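Local coordinates for protein CurF (Lyngbya majuscula, PDB 5DP2) that probably closes the cyclopropane ring of the curacin A precursor, using an NADP(H)-binding enoyl-reductase domain of a polyketide synthase, at residues F144-G149 with V176-F181; Y148-L153 with V227-N232; H165-G170 with S196-Q201. All blocks are in the same frame, centred on the assembly; numbering follows the deposited sequence. Where two conformers were deposited one is given.

Contact 1. Residues F144-G149 with V176-F181. With NAP (NADP nicotinamide-adenine-dinucleotide phosphate), chain B.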
loop_
_atom_site.group_PDB
_atom_site.type_symbol
_atom_site.label_atom_id
_atom_site.label_comp_id
_atom_site.label_asym_id
_atom_site.label_seq_id
_atom_site.Cartn_x
_atom_site.Cartn_y
_atom_site.Cartn_z
ATOM N N PHE A 144 4.289 -2.341 4.504
ATOM C CA PHE A 144 4.786 -3.669 4.171
ATOM C C PHE A 144 5.421 -3.648 2.777
ATOM O O PHE A 144 6.465 -4.267 2.549
ATOM C CB PHE A 144 3.707 -4.754 4.311
ATOM C CG PHE A 144 3.413 -5.172 5.737
ATOM C CD1 PHE A 144 3.140 -4.263 6.755
ATOM C CD2 PHE A 144 3.372 -6.531 6.066
ATOM C CE1 PHE A 144 2.848 -4.674 8.042
ATOM C CE2 PHE A 144 3.080 -6.948 7.358
ATOM C CZ PHE A 144 2.815 -6.025 8.339
ATOM N N THR A 145 4.797 -2.916 1.828
ATOM C CA THR A 145 5.351 -2.786 0.479
ATOM C C THR A 145 6.705 -2.093 0.515
ATOM O O THR A 145 7.683 -2.558 -0.078
ATOM C CB THR A 145 4.362 -1.992 -0.394
ATOM O OG1 THR A 145 3.123 -2.705 -0.504
ATOM C CG2 THR A 145 4.885 -1.784 -1.804
ATOM N N ALA A 146 6.755 -0.945 1.196
ATOM C CA ALA A 146 7.992 -0.170 1.230
ATOM C C ALA A 146 9.109 -0.920 1.962
ATOM O O ALA A 146 10.271 -0.856 1.564
ATOM C CB ALA A 146 7.746 1.190 1.826
ATOM N N TYR A 147 8.777 -1.625 3.045
ATOM C CA TYR A 147 9.795 -2.366 3.788
ATOM C C TYR A 147 10.321 -3.533 2.973
ATOM O O TYR A 147 11.536 -3.766 2.894
ATOM C CB TYR A 147 9.208 -2.861 5.122
ATOM C CG TYR A 147 10.246 -3.493 6.027
ATOM C CD1 TYR A 147 11.033 -2.718 6.858
ATOM C CD2 TYR A 147 10.430 -4.861 6.066
ATOM C CE1 TYR A 147 11.964 -3.280 7.707
ATOM C CE2 TYR A 147 11.386 -5.437 6.902
ATOM C CZ TYR A 147 12.151 -4.631 7.719
ATOM O OH TYR A 147 13.102 -5.169 8.575
ATOM N N TYR A 148 9.422 -4.302 2.347
ATOM C CA TYR A 148 9.879 -5.414 1.527
ATOM C C TYR A 148 10.805 -4.926 0.422
ATOM O O TYR A 148 11.872 -5.493 0.176
ATOM C CB TYR A 148 8.671 -6.180 0.971
ATOM C CG TYR A 148 9.066 -7.396 0.207
ATOM C CD1 TYR A 148 9.785 -8.425 0.806
ATOM C CD2 TYR A 148 8.714 -7.541 -1.134
ATOM C CE1 TYR A 148 10.142 -9.562 0.113
ATOM C CE2 TYR A 148 9.050 -8.685 -1.838
ATOM C CZ TYR A 148 9.764 -9.700 -1.216
ATOM O OH TYR A 148 10.117 -10.841 -1.911
ATOM N N GLY A 149 10.404 -3.851 -0.266
ATOM C CA GLY A 149 11.231 -3.337 -1.346
ATOM C C GLY A 149 12.565 -2.774 -0.879
ATOM O O GLY A 149 13.614 -3.071 -1.463
ATOM N N VAL A 176 9.570 7.064 2.375
ATOM C CA VAL A 176 10.403 8.148 2.911
ATOM C C VAL A 176 10.747 7.864 4.372
ATOM O O VAL A 176 11.904 7.982 4.784
ATOM C CB VAL A 176 9.725 9.537 2.755
ATOM C CG1 VAL A 176 10.506 10.591 3.522
ATOM C CG2 VAL A 176 9.610 9.920 1.285
ATOM N N GLN A 177 9.749 7.510 5.176
ATOM C CA GLN A 177 10.019 7.239 6.582
ATOM C C GLN A 177 11.044 6.121 6.724
ATOM O O GLN A 177 11.983 6.213 7.535
ATOM C CB GLN A 177 8.755 6.830 7.344
ATOM C CG GLN A 177 7.805 7.965 7.663
ATOM C CD GLN A 177 6.822 7.543 8.740
ATOM O OE1 GLN A 177 7.213 6.924 9.734
ATOM N NE2 GLN A 177 5.564 7.901 8.571
ATOM N N LEU A 178 10.874 5.031 5.986
ATOM C CA LEU A 178 11.786 3.898 6.099
ATOM C C LEU A 178 13.184 4.233 5.586
ATOM O O LEU A 178 14.189 3.877 6.219
ATOM C CB LEU A 178 11.215 2.682 5.356
ATOM C CG LEU A 178 10.150 1.944 6.136
ATOM C CD1 LEU A 178 9.338 1.072 5.195
ATOM C CD2 LEU A 178 10.775 1.101 7.230
ATOM N N ALA A 179 13.274 4.906 4.441
ATOM C CA ALA A 179 14.574 5.260 3.921
ATOM C C ALA A 179 15.354 6.125 4.926
ATOM O O ALA A 179 16.561 5.937 5.099
ATOM C CB ALA A 179 14.439 5.956 2.579
ATOM N N GLN A 180 14.665 7.059 5.563
ATOM C CA GLN A 180 15.368 7.873 6.563
ATOM C C GLN A 180 15.703 7.092 7.825
ATOM O O GLN A 180 16.792 7.289 8.378
ATOM C CB GLN A 180 14.578 9.122 6.845
ATOM C CG GLN A 180 14.434 9.927 5.571
ATOM C CD GLN A 180 14.108 11.363 5.814
ATOM O OE1 GLN A 180 13.259 11.702 6.633
ATOM N NE2 GLN A 180 14.821 12.232 5.117
ATOM N N PHE A 181 14.837 6.169 8.252
ATOM C CA PHE A 181 15.161 5.272 9.369
ATOM C C PHE A 181 16.431 4.463 9.084
ATOM O O PHE A 181 17.245 4.225 9.981
ATOM C CB PHE A 181 13.963 4.343 9.653
ATOM C CG PHE A 181 14.255 3.239 10.643
ATOM C CD1 PHE A 181 14.378 3.506 11.987
ATOM C CD2 PHE A 181 14.474 1.932 10.192
ATOM C CE1 PHE A 181 14.679 2.497 12.876
ATOM C CE2 PHE A 181 14.772 0.916 11.079
ATOM C CZ PHE A 181 14.869 1.202 12.426
HETATM P PA NAP B . -0.787 6.714 -3.816
HETATM O O1A NAP B . -1.322 7.301 -2.556
HETATM O O2A NAP B . 0.680 6.686 -4.040
HETATM O O5B NAP B . -1.531 7.451 -5.024
HETATM C C5B NAP B . -1.027 7.374 -6.364
HETATM C C4B NAP B . 0.187 8.250 -6.588
HETATM O O4B NAP B . 0.483 8.249 -7.964
HETATM C C3B NAP B . 0.008 9.675 -6.153
HETATM O O3B NAP B . 0.923 9.933 -5.086
HETATM C C2B NAP B . 0.327 10.526 -7.398
HETATM O O2B NAP B . 1.203 11.606 -7.247
HETATM C C1B NAP B . 1.027 9.539 -8.311
HETATM N N9A NAP B . 0.743 9.718 -9.729
HETATM C C8A NAP B . -0.328 9.207 -10.429
HETATM N N7A NAP B . -0.262 9.573 -11.731
HETATM C C5A NAP B . 0.854 10.303 -11.862
HETATM C C6A NAP B . 1.499 10.969 -12.947
HETATM N N6A NAP B . 0.957 10.924 -14.180
HETATM N N1A NAP B . 2.633 11.615 -12.709
HETATM C C2A NAP B . 3.142 11.638 -11.472
HETATM N N3A NAP B . 2.635 11.054 -10.383
HETATM C C4A NAP B . 1.494 10.412 -10.580
HETATM O O3 NAP B . -1.347 5.215 -3.994
HETATM P PN NAP B . -0.873 3.859 -3.286
HETATM O O1N NAP B . -2.089 3.067 -3.000
HETATM O O2N NAP B . 0.080 4.153 -2.164
HETATM O O5D NAP B . -0.126 3.151 -4.466
HETATM C C5D NAP B . 1.101 3.731 -4.964
HETATM C C4D NAP B . 1.443 3.117 -6.345
HETATM O O4D NAP B . 2.044 1.868 -6.120
HETATM C C3D NAP B . 0.231 2.833 -7.240
HETATM O O3D NAP B . 0.665 2.908 -8.604
HETATM C C2D NAP B . -0.161 1.432 -6.846
HETATM O O2D NAP B . -0.865 0.787 -7.911
HETATM C C1D NAP B . 1.179 0.806 -6.560
HETATM N N1N NAP B . 1.314 -0.224 -5.508
HETATM C C2N NAP B . 1.878 -1.415 -5.810
HETATM C C3N NAP B . 2.048 -2.421 -4.863
HETATM C C7N NAP B . 2.680 -3.714 -5.250
HETATM O O7N NAP B . 2.599 -4.595 -4.421
HETATM N N7N NAP B . 3.294 -3.816 -6.459
HETATM C C4N NAP B . 1.621 -2.192 -3.551
HETATM C C5N NAP B . 1.046 -0.961 -3.263
HETATM C C6N NAP B . 0.900 0.020 -4.252
HETATM P P2B NAP B . 0.810 13.000 -6.569
HETATM O O1X NAP B . 0.591 12.716 -5.088
HETATM O O2X NAP B . 2.021 13.847 -6.840
HETATM O O3X NAP B . -0.450 13.480 -7.248
#
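Leu178 reaches across from helix 170-181 and splits its two methyls between the surface of helix 140-153 and the Tyr147 ring. CD1 packs on the helix surface, 3.7 Å from Ala146 CB and 3.5 Å from Tyr147 N. The other branch, CD2, meets the tyrosine ring at its edge and in its plane, 3.8 Å from Tyr147 CD1; the two side chains cross at about a right angle, and the ring lies beside the leucine rather than over it. With CG anti to the backbone N (chi1 -173°), the tyrosine runs along the flank of its helix, and its OH goes on to hydrogen-bond Asp298 on helix 290-305.

Both helices belong to the Rossmann-type nucleotide-binding domain of a medium-chain reductase, where they cover the same side of the parallel sheet. This apolar seam is buried throughout. One residue before Ala146, Thr145 turns to the bound NADP instead: OG1 stands 3.4 Å from C4N of the nicotinamide and CG2 3.7 Å from C4N, the carbon through which NADP(H) exchanges hydride. OG1 is also hydrogen-bonded to Met141 O, one turn earlier, which helps fix the rotation of the threonine beside the ring.

Contact 2. Residues Y148-L153 with V227-N232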
loop_
_atom_site.group_PDB
_atom_site.type_symbol
_atom_site.label_atom_id
_atom_site.label_comp_id
_atom_site.label_asym_id
_atom_site.label_seq_id
_atom_site.Cartn_x
_atom_site.Cartn_y
_atom_site.Cartn_z
ATOM N N TYR A 148 9.422 -4.302 2.347
ATOM C CA TYR A 148 9.879 -5.414 1.527
ATOM C C TYR A 148 10.805 -4.926 0.422
ATOM O O TYR A 148 11.872 -5.493 0.176
ATOM C CB TYR A 148 8.671 -6.180 0.971
ATOM C CG TYR A 148 9.066 -7.396 0.207
ATOM C CD1 TYR A 148 9.785 -8.425 0.806
ATOM C CD2 TYR A 148 8.714 -7.541 -1.134
ATOM C CE1 TYR A 148 10.142 -9.562 0.113
ATOM C CE2 TYR A 148 9.050 -8.685 -1.838
ATOM C CZ TYR A 148 9.764 -9.700 -1.216
ATOM O OH TYR A 148 10.117 -10.841 -1.911
ATOM N N GLY A 149 10.404 -3.851 -0.266
ATOM C CA GLY A 149 11.231 -3.337 -1.346
ATOM C C GLY A 149 12.565 -2.774 -0.879
ATOM O O GLY A 149 13.614 -3.071 -1.463
ATOM N N LEU A 150 12.522 -1.869 0.100
ATOM C CA LEU A 150 13.736 -1.152 0.524
ATOM C C LEU A 150 14.683 -2.006 1.364
ATOM O O LEU A 150 15.896 -1.886 1.229
ATOM C CB LEU A 150 13.385 0.113 1.286
ATOM C CG LEU A 150 12.674 1.222 0.490
ATOM C CD1 LEU A 150 12.177 2.275 1.438
ATOM C CD2 LEU A 150 13.553 1.824 -0.578
ATOM N N HIS A 151 14.125 -2.809 2.269
ATOM C CA HIS A 151 14.924 -3.619 3.176
ATOM C C HIS A 151 15.214 -4.990 2.583
ATOM O O HIS A 151 16.355 -5.356 2.364
ATOM C CB HIS A 151 14.259 -3.718 4.542
ATOM C CG HIS A 151 14.968 -4.607 5.513
ATOM N ND1 HIS A 151 14.679 -5.949 5.643
ATOM C CD2 HIS A 151 15.935 -4.351 6.419
ATOM C CE1 HIS A 151 15.455 -6.489 6.566
ATOM N NE2 HIS A 151 16.228 -5.540 7.055
ATOM N N ASN A 152 14.181 -5.795 2.316
ATOM C CA ASN A 152 14.432 -7.179 1.932
ATOM C C ASN A 152 15.109 -7.293 0.566
ATOM O O ASN A 152 15.993 -8.108 0.377
ATOM C CB ASN A 152 13.150 -8.016 1.925
ATOM C CG ASN A 152 12.586 -8.269 3.304
ATOM O OD1 ASN A 152 12.496 -7.376 4.113
ATOM N ND2 ASN A 152 12.088 -9.481 3.518
ATOM N N LEU A 153 14.624 -6.508 -0.404
ATOM C CA LEU A 153 15.099 -6.632 -1.777
ATOM C C LEU A 153 16.307 -5.745 -2.059
ATOM O O LEU A 153 17.385 -6.254 -2.368
ATOM C CB LEU A 153 13.962 -6.387 -2.789
ATOM C CG LEU A 153 12.775 -7.390 -2.677
ATOM C CD1 LEU A 153 11.748 -7.052 -3.735
ATOM C CD2 LEU A 153 13.233 -8.837 -2.756
ATOM N N VAL A 227 21.707 7.739 -8.620
ATOM C CA VAL A 227 21.216 7.280 -7.324
ATOM C C VAL A 227 21.407 5.765 -7.188
ATOM O O VAL A 227 21.427 4.990 -8.163
ATOM C CB VAL A 227 19.744 7.669 -7.093
ATOM C CG1 VAL A 227 19.610 9.180 -6.949
ATOM C CG2 VAL A 227 18.833 7.134 -8.178
ATOM N N ASP A 228 21.559 5.331 -5.942
ATOM C CA ASP A 228 21.811 3.917 -5.654
ATOM C C ASP A 228 20.558 3.033 -5.704
ATOM O O ASP A 228 20.667 1.852 -6.035
ATOM C CB ASP A 228 22.487 3.767 -4.291
ATOM C CG ASP A 228 23.788 4.551 -4.221
ATOM O OD1 ASP A 228 24.680 4.247 -5.024
ATOM O OD2 ASP A 228 23.862 5.489 -3.394
ATOM N N VAL A 229 19.412 3.607 -5.340
ATOM C CA VAL A 229 18.151 2.875 -5.275
ATOM C C VAL A 229 17.079 3.809 -5.822
ATOM O O VAL A 229 17.042 4.995 -5.474
ATOM C CB VAL A 229 17.807 2.457 -3.829
ATOM C CG1 VAL A 229 16.478 1.717 -3.755
ATOM C CG2 VAL A 229 18.915 1.604 -3.220
ATOM N N ILE A 230 16.162 3.237 -6.622
ATOM C CA ILE A 230 14.943 3.930 -7.034
ATOM C C ILE A 230 13.752 3.100 -6.549
ATOM O O ILE A 230 13.716 1.885 -6.764
ATOM C CB ILE A 230 14.888 4.136 -8.563
ATOM C CG1 ILE A 230 16.037 5.039 -9.014
ATOM C CG2 ILE A 230 13.542 4.712 -8.963
ATOM C CD1 ILE A 230 16.166 5.188 -10.514
ATOM N N PHE A 231 12.797 3.777 -5.917
ATOM C CA PHE A 231 11.521 3.188 -5.501
ATOM C C PHE A 231 10.451 3.835 -6.375
ATOM O O PHE A 231 10.081 4.997 -6.157
ATOM C CB PHE A 231 11.292 3.459 -4.011
ATOM C CG PHE A 231 10.056 2.800 -3.450
ATOM C CD1 PHE A 231 10.108 1.507 -2.957
ATOM C CD2 PHE A 231 8.854 3.471 -3.365
ATOM C CE1 PHE A 231 8.985 0.890 -2.424
ATOM C CE2 PHE A 231 7.737 2.854 -2.818
ATOM C CZ PHE A 231 7.804 1.564 -2.361
ATOM N N ASN A 232 10.002 3.091 -7.396
ATOM C CA ASN A 232 9.153 3.656 -8.436
ATOM C C ASN A 232 7.791 2.984 -8.506
ATOM O O ASN A 232 7.669 1.782 -8.291
ATOM C CB ASN A 232 9.814 3.499 -9.801
ATOM C CG ASN A 232 9.083 4.291 -10.885
ATOM O OD1 ASN A 232 8.679 5.440 -10.629
ATOM N ND2 ASN A 232 8.888 3.699 -12.056
#
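Leu150 meets Val229 and Phe231 where helix 140-153 lies on the parallel sheet of the Rossmann-type domain; strand 227-232 is the fourth in its 3-2-1-4-5-6 order, next to the first strand, 161-164.

The contact across the two segments is wholly apolar. Leu150 does the work with one branch: CD2 is 4.2 Å from Phe231 CD1 and 4.3 Å from Val229 CG1, so a single methyl serves two residues that point off the same face of the strand. Leucine and phenylalanine cross at about a right angle. Phe231, with CG anti to its backbone N (chi1 -175°), projects off the sheet toward the helix at Gly149, where the absence of a side chain lets the ring lie close to the helix. Around this group, Ile254 of the neighbouring strand and Ala175 and Leu178 of helix 170-181 also touch Leu150.

Two polar bonds are local to the end of the helix. Its last turn widens to a pi-type turn, with Leu153 N bonded to Tyr148 O at 3.0 Å, and Leu153 CG lies over one face of the Tyr148 ring, offset toward its rim. The imidazole of His151 stacks on Tyr147 and donates from ND1 to Asn152 OD1 at 3.0 Å; that bond is almost straight (177°) and lies in the imidazole plane, yet its donor sits 47° out of the plane of the asparagine carbonyl.

Contact 3. Residues H165-G170 with S196-Q201. With NAP (NADP nicotinamide-adenine-dinucleotide phosphate), chain B.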
loop_
_atom_site.group_PDB
_atom_site.type_symbol
_atom_site.label_atom_id
_atom_site.label_comp_id
_atom_site.label_asym_id
_atom_site.label_seq_id
_atom_site.Cartn_x
_atom_site.Cartn_y
_atom_site.Cartn_z
ATOM N N HIS A 165 9.720 8.102 -5.922
ATOM C CA HIS A 165 8.720 8.773 -6.743
ATOM C C HIS A 165 7.372 8.805 -6.058
ATOM O O HIS A 165 7.026 7.952 -5.252
ATOM C CB HIS A 165 8.625 8.123 -8.115
ATOM C CG HIS A 165 9.794 8.419 -8.967
ATOM N ND1 HIS A 165 10.064 9.702 -9.380
ATOM C CD2 HIS A 165 10.745 7.610 -9.489
ATOM C CE1 HIS A 165 11.152 9.659 -10.128
ATOM N NE2 HIS A 165 11.590 8.410 -10.212
ATOM N N ALA A 166 6.565 9.816 -6.412
ATOM C CA ALA A 166 5.218 9.929 -5.855
ATOM C C ALA A 166 5.295 9.853 -4.328
ATOM O O ALA A 166 4.521 9.160 -3.643
ATOM C CB ALA A 166 4.263 8.894 -6.420
ATOM N N ALA A 167 6.208 10.649 -3.776
ATOM C CA ALA A 167 6.544 10.600 -2.358
ATOM C C ALA A 167 5.458 11.158 -1.448
ATOM O O ALA A 167 5.538 10.985 -0.237
ATOM C CB ALA A 167 7.892 11.284 -2.120
ATOM N N SER A 168 4.452 11.814 -2.040
ATOM C CA SER A 168 3.268 12.293 -1.354
ATOM C C SER A 168 2.218 11.211 -1.080
ATOM O O SER A 168 1.337 11.457 -0.268
ATOM C CB SER A 168 2.659 13.369 -2.280
ATOM O OG SER A 168 2.799 12.967 -3.670
ATOM N N GLY A 169 2.280 10.107 -1.822
ATOM C CA GLY A 169 1.258 9.080 -1.718
ATOM C C GLY A 169 1.524 8.108 -0.574
ATOM O O GLY A 169 2.418 8.317 0.249
ATOM N N GLY A 170 0.713 7.066 -0.486
ATOM C CA GLY A 170 0.800 6.140 0.642
ATOM C C GLY A 170 2.114 5.365 0.661
ATOM O O GLY A 170 2.879 5.402 1.632
ATOM N N SER A 196 6.126 21.841 -1.681
ATOM C CA SER A 196 6.330 22.589 -0.458
ATOM C C SER A 196 5.972 21.761 0.766
ATOM O O SER A 196 6.608 21.900 1.832
ATOM C CB SER A 196 5.464 23.869 -0.492
ATOM O OG SER A 196 4.068 23.555 -0.570
ATOM N N VAL A 197 4.945 20.931 0.636
ATOM C CA VAL A 197 4.502 20.094 1.731
ATOM C C VAL A 197 5.613 19.095 2.112
ATOM O O VAL A 197 5.925 18.899 3.289
ATOM C CB VAL A 197 3.176 19.358 1.375
ATOM C CG1 VAL A 197 2.748 18.436 2.508
ATOM C CG2 VAL A 197 2.070 20.352 1.041
ATOM N N LEU A 198 6.233 18.476 1.110
ATOM C CA LEU A 198 7.290 17.506 1.372
ATOM C C LEU A 198 8.565 18.198 1.919
ATOM O O LEU A 198 9.263 17.654 2.784
ATOM C CB LEU A 198 7.626 16.697 0.143
ATOM C CG LEU A 198 6.710 15.483 -0.031
ATOM C CD1 LEU A 198 5.218 15.637 0.167
ATOM C CD2 LEU A 198 7.048 14.761 -1.284
ATOM N N ARG A 199 8.879 19.399 1.448
ATOM C CA ARG A 199 10.008 20.133 2.022
ATOM C C ARG A 199 9.736 20.424 3.508
ATOM O O ARG A 199 10.655 20.292 4.336
ATOM C CB ARG A 199 10.299 21.397 1.206
ATOM C CG ARG A 199 10.825 21.105 -0.194
ATOM C CD ARG A 199 11.106 22.376 -1.001
ATOM N NE ARG A 199 11.629 22.038 -2.328
ATOM C CZ ARG A 199 11.495 22.776 -3.428
ATOM N NH1 ARG A 199 10.846 23.929 -3.406
ATOM N NH2 ARG A 199 11.964 22.319 -4.576
ATOM N N GLU A 200 8.491 20.764 3.860
ATOM C CA GLU A 200 8.143 21.030 5.258
ATOM C C GLU A 200 8.270 19.774 6.122
ATOM O O GLU A 200 8.553 19.855 7.327
ATOM C CB GLU A 200 6.739 21.636 5.376
ATOM C CG GLU A 200 6.642 23.040 4.806
ATOM C CD GLU A 200 5.400 23.788 5.244
ATOM O OE1 GLU A 200 4.653 23.271 6.108
ATOM O OE2 GLU A 200 5.174 24.902 4.716
ATOM N N GLN A 201 8.065 18.603 5.527
ATOM C CA GLN A 201 8.274 17.349 6.244
ATOM C C GLN A 201 9.750 17.059 6.489
ATOM O O GLN A 201 10.080 16.128 7.224
ATOM C CB GLN A 201 7.674 16.175 5.480
ATOM C CG GLN A 201 6.155 16.186 5.385
ATOM C CD GLN A 201 5.663 14.894 4.755
ATOM O OE1 GLN A 201 6.260 14.399 3.856
ATOM N NE2 GLN A 201 4.589 14.348 5.237
HETATM P PA NAP B . -0.787 6.714 -3.816
HETATM O O1A NAP B . -1.322 7.301 -2.556
HETATM O O2A NAP B . 0.680 6.686 -4.040
HETATM O O5B NAP B . -1.531 7.451 -5.024
HETATM C C5B NAP B . -1.027 7.374 -6.364
HETATM C C4B NAP B . 0.187 8.250 -6.588
HETATM O O4B NAP B . 0.483 8.249 -7.964
HETATM C C3B NAP B . 0.008 9.675 -6.153
HETATM O O3B NAP B . 0.923 9.933 -5.086
HETATM C C2B NAP B . 0.327 10.526 -7.398
HETATM O O2B NAP B . 1.203 11.606 -7.247
HETATM C C1B NAP B . 1.027 9.539 -8.311
HETATM N N9A NAP B . 0.743 9.718 -9.729
HETATM C C8A NAP B . -0.328 9.207 -10.429
HETATM N N7A NAP B . -0.262 9.573 -11.731
HETATM C C5A NAP B . 0.854 10.303 -11.862
HETATM C C6A NAP B . 1.499 10.969 -12.947
HETATM N N6A NAP B . 0.957 10.924 -14.180
HETATM N N1A NAP B . 2.633 11.615 -12.709
HETATM C C2A NAP B . 3.142 11.638 -11.472
HETATM N N3A NAP B . 2.635 11.054 -10.383
HETATM C C4A NAP B . 1.494 10.412 -10.580
HETATM O O3 NAP B . -1.347 5.215 -3.994
HETATM P PN NAP B . -0.873 3.859 -3.286
HETATM O O1N NAP B . -2.089 3.067 -3.000
HETATM O O2N NAP B . 0.080 4.153 -2.164
HETATM O O5D NAP B . -0.126 3.151 -4.466
HETATM C C5D NAP B . 1.101 3.731 -4.964
HETATM C C4D NAP B . 1.443 3.117 -6.345
HETATM O O4D NAP B . 2.044 1.868 -6.120
HETATM C C3D NAP B . 0.231 2.833 -7.240
HETATM O O3D NAP B . 0.665 2.908 -8.604
HETATM C C2D NAP B . -0.161 1.432 -6.846
HETATM O O2D NAP B . -0.865 0.787 -7.911
HETATM C C1D NAP B . 1.179 0.806 -6.560
HETATM N N1N NAP B . 1.314 -0.224 -5.508
HETATM C C2N NAP B . 1.878 -1.415 -5.810
HETATM C C3N NAP B . 2.048 -2.421 -4.863
HETATM C C7N NAP B . 2.680 -3.714 -5.250
HETATM O O7N NAP B . 2.599 -4.595 -4.421
HETATM N N7N NAP B . 3.294 -3.816 -6.459
HETATM C C4N NAP B . 1.621 -2.192 -3.551
HETATM C C5N NAP B . 1.046 -0.961 -3.263
HETATM C C6N NAP B . 0.900 0.020 -4.252
HETATM P P2B NAP B . 0.810 13.000 -6.569
HETATM O O1X NAP B . 0.591 12.716 -5.088
HETATM O O2X NAP B . 2.021 13.847 -6.840
HETATM O O3X NAP B . -0.450 13.480 -7.248
#
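Ser168 works in two directions at once: its CB rests 4.2 Å from Leu198 CD1, while its OG donates a short hydrogen bond, 2.6 Å, to O1X of the NADP 2'-phosphate. The first torsion makes this possible. At chi1 38° OG sits between the backbone N and the carbonyl carbon, turned to the cofactor. The same OG is hydrogen-bonded to Thr190 OG1, a second-shell contact that helps hold it in place, and Lys194, which touches Ser168, sends its NZ to the cofactor as well.

The protein side of the contact is apolar. Leu198 comes in from helix 195-200 and lays its other methyl, CD2, against Ala167 CB at 3.7 Å, so that its two branches cover neighbouring residues of the turn on the side away from NADP. Leu198 also touches Thr190, tying the helix to the end of strand 185-190.

The turn itself is tight. Ala166 to Gly169 make a type I beta turn, closed by Gly169 N to Ala166 O, and Ala166, with a positive phi (52°), has its CB 3.7 Å from O3B of the adenosine ribose. Gly169 then takes the N-cap position of helix 170-181. Its CA is 3.2 Å from O1A of the pyrophosphate, and the missing side chain leaves room for O2A. Gly170 N donates to O1A at 2.9 Å and 159°, and the start of the helix probably favours the negative charge there. The Ser168 bond to the 2'-phosphate fits the use of NADP(H), while a glycine-rich turn between the first strand and its helix, with the pyrophosphate at the helix N-terminus, is characteristic of the Rossmann fold.

All three contacts lie in the Rossmann-type domain of the enoyl reductase. Contacts 1 and 2 start from the same helix, 140-153, share Tyr148 and Gly149, and have centres about 8 Å apart; Leu150 CD1 packs on Leu178 CB between them. Contact 3 lies about 14 Å from contact 1 and 17 Å from contact 2, centre to centre. Along the chain its segments alternate with those of contact 1 and nest inside the loop closed by contact 2. A probable hydrogen bond from His165 N to Phe231 O joins contacts 2 and 3. NADP spans contacts 1 and 3, its nicotinamide at the former and its phosphates at the latter.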